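Local atomic coordinates of chitosanase (PDB entry 6LWU), a protein that probably hydrolyses chitosan as a glycoside hydrolase of family 46, a member of the lysozyme clan. Residues A[186-191]-A[209-214]. The protein carries 1 engineered substitution. Sequence-based numbering, arbitrary orientation.
Sequences KIRKQV and GRVDSL
Lys189 and Arg188 both carry CG anti to the backbone N (chi1 -157° in Lys189) and stay extended beyond it, which sends two long arms from helix segment 186-191 across to segment 209-214. The Lys189 arm ends on Asp212, where NZ gives a salt-bridging hydrogen bond to OD1 of 2.8 Å. It arrives on the syn side of that oxygen, 19° out of the carboxylate plane, and the two side chains cross at about a right angle. Nearer the backbone, Lys189 CB packs against Val211 CG1 at 4.0 Å, where the backbones of the two segments come nearest. An alanine in place of Lys189 would keep this CB contact but would probably leave the Asp212 carboxylate without its cationic mate on the facing helix. The other methyl of Val211, CG2, lies over one face of the Arg188 guanidinium and also touches Arg188 CD at 4.0 Å. Leu214 CD1 meets the same group at its edge, 3.5 Å from Arg188 NH1. Arg210, its chain bent between CG and CD, presents a guanidinium face to Arg188, with its NE 3.6 Å from Arg188 NH2 and the two planes 56° apart. Asp142 probably offsets the closeness of the two positive groups: its OD2 takes Arg188 NH2 and its OD1 takes Arg210 NH2, one carboxylate bridging both arginines. Arg188 NE is hydrogen-bonded to His147 NE2, which further fixes the guanidinium. The Arg210 side chain comes to about 5 Å from a bound glucosamine unit, which places this arginine pair probably at the margin of the sugar-binding cleft. The segments run antiparallel with axes 9.7 Å apart, joining helices 177-193 and 209-219; helix 134-147 covers the arginine side, Met159 of helix 156-166 touches Arg188, and Phe18 of helix 5-20 packs on Arg210 and Leu214.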
loop_
_atom_site.group_PDB
_atom_site.type_symbol
_atom_site.label_atom_id
_atom_site.label_comp_id
_atom_site.label_asym_id
_atom_site.label_seq_id
_atom_site.Cartn_x
_atom_site.Cartn_y
_atom_site.Cartn_z
ATOM N N LYS A 186 13.390 4.965 -8.811
ATOM C CA LYS A 186 13.932 6.305 -8.651
ATOM C C LYS A 186 12.863 7.370 -8.856
ATOM O O LYS A 186 12.850 8.384 -8.147
ATOM C CB LYS A 186 15.096 6.515 -9.623
ATOM C CG LYS A 186 16.432 6.216 -8.995
ATOM C CD LYS A 186 17.388 5.582 -9.976
ATOM C CE LYS A 186 17.461 6.350 -11.280
ATOM N NZ LYS A 186 18.903 6.500 -11.646
ATOM N N ILE A 187 11.977 7.176 -9.837
ATOM C CA ILE A 187 10.857 8.098 -10.010
ATOM C C ILE A 187 9.963 8.071 -8.775
ATOM O O ILE A 187 9.486 9.118 -8.315
ATOM C CB ILE A 187 10.080 7.763 -11.298
ATOM C CG1 ILE A 187 10.737 8.441 -12.505
ATOM C CG2 ILE A 187 8.610 8.189 -11.186
ATOM C CD1 ILE A 187 10.172 8.004 -13.846
ATOM N N ARG A 188 9.755 6.878 -8.199
ATOM C CA ARG A 188 8.940 6.769 -6.992
ATOM C C ARG A 188 9.555 7.552 -5.843
ATOM O O ARG A 188 8.863 8.319 -5.154
ATOM C CB ARG A 188 8.714 5.301 -6.599
ATOM C CG ARG A 188 7.592 5.119 -5.567
ATOM C CD ARG A 188 7.405 3.674 -5.103
ATOM N NE ARG A 188 6.563 3.572 -3.905
ATOM C CZ ARG A 188 6.521 2.513 -3.097
ATOM N NH1 ARG A 188 7.270 1.442 -3.336
ATOM N NH2 ARG A 188 5.743 2.521 -2.039
ATOM N N LYS A 189 10.860 7.388 -5.626
ATOM C CA LYS A 189 11.487 8.123 -4.536
ATOM C C LYS A 189 11.359 9.632 -4.739
ATOM O O LYS A 189 11.148 10.370 -3.767
ATOM C CB LYS A 189 12.948 7.698 -4.390
ATOM C CG LYS A 189 13.527 7.970 -3.004
ATOM C CD LYS A 189 15.022 7.680 -2.956
ATOM C CE LYS A 189 15.632 8.054 -1.607
ATOM N NZ LYS A 189 17.044 7.572 -1.509
ATOM N N GLN A 190 11.429 10.108 -5.988
ATOM C CA GLN A 190 11.300 11.545 -6.230
ATOM C C GLN A 190 9.887 12.032 -5.930
ATOM O O GLN A 190 9.703 13.173 -5.473
ATOM C CB GLN A 190 11.692 11.879 -7.669
ATOM C CG GLN A 190 13.189 11.830 -7.919
ATOM C CD GLN A 190 13.542 11.629 -9.388
ATOM O OE1 GLN A 190 12.760 11.976 -10.280
ATOM N NE2 GLN A 190 14.730 11.070 -9.643
ATOM N N VAL A 191 8.885 11.180 -6.166
ATOM C CA VAL A 191 7.505 11.545 -5.859
ATOM C C VAL A 191 7.278 11.545 -4.356
ATOM O O VAL A 191 6.616 12.433 -3.818
ATOM C CB VAL A 191 6.530 10.600 -6.585
ATOM C CG1 VAL A 191 5.117 10.734 -6.032
ATOM C CG2 VAL A 191 6.559 10.854 -8.090
ATOM N N GLY A 209 12.913 5.263 2.815
ATOM C CA GLY A 209 13.735 4.104 3.106
ATOM C C GLY A 209 13.156 2.822 2.531
ATOM O O GLY A 209 13.903 1.902 2.174
ATOM N N ARG A 210 11.823 2.751 2.407
ATOM C CA ARG A 210 11.202 1.580 1.796
ATOM C C ARG A 210 11.582 1.463 0.328
ATOM O O ARG A 210 11.778 0.357 -0.177
ATOM C CB ARG A 210 9.681 1.632 1.960
ATOM C CG ARG A 210 8.917 2.449 0.931
ATOM C CD ARG A 210 7.573 2.891 1.509
ATOM N NE ARG A 210 6.576 1.825 1.434
ATOM C CZ ARG A 210 5.382 1.870 2.024
ATOM N NH1 ARG A 210 5.019 2.923 2.755
ATOM N NH2 ARG A 210 4.540 0.866 1.877
ATOM N N VAL A 211 11.705 2.593 -0.372
ATOM C CA VAL A 211 12.153 2.525 -1.754
ATOM C C VAL A 211 13.617 2.109 -1.809
ATOM O O VAL A 211 14.029 1.398 -2.734
ATOM C CB VAL A 211 11.915 3.860 -2.482
ATOM C CG1 VAL A 211 12.483 3.794 -3.901
ATOM C CG2 VAL A 211 10.434 4.199 -2.516
ATOM N N ASP A 212 14.417 2.495 -0.807
ATOM C CA ASP A 212 15.812 2.051 -0.770
ATOM C C ASP A 212 15.911 0.542 -0.526
ATOM O O ASP A 212 16.761 -0.130 -1.123
ATOM C CB ASP A 212 16.602 2.812 0.306
ATOM C CG ASP A 212 16.479 4.341 0.190
ATOM O OD1 ASP A 212 16.385 4.879 -0.939
ATOM O OD2 ASP A 212 16.470 5.005 1.254
ATOM N N SER A 213 15.063 -0.007 0.352
ATOM C CA SER A 213 15.075 -1.450 0.601
ATOM C C SER A 213 14.731 -2.237 -0.658
ATOM O O SER A 213 15.348 -3.269 -0.944
ATOM C CB SER A 213 14.095 -1.803 1.719
ATOM O OG SER A 213 14.620 -1.480 2.990
ATOM N N LEU A 214 13.740 -1.771 -1.419
ATOM C CA LEU A 214 13.455 -2.375 -2.715
ATOM C C LEU A 214 14.628 -2.198 -3.672
ATOM O O LEU A 214 14.981 -3.121 -4.407
ATOM C CB LEU A 214 12.180 -1.766 -3.304
ATOM C CG LEU A 214 10.848 -1.987 -2.572
ATOM C CD1 LEU A 214 9.759 -1.062 -3.104
ATOM C CD2 LEU A 214 10.404 -3.436 -2.683
#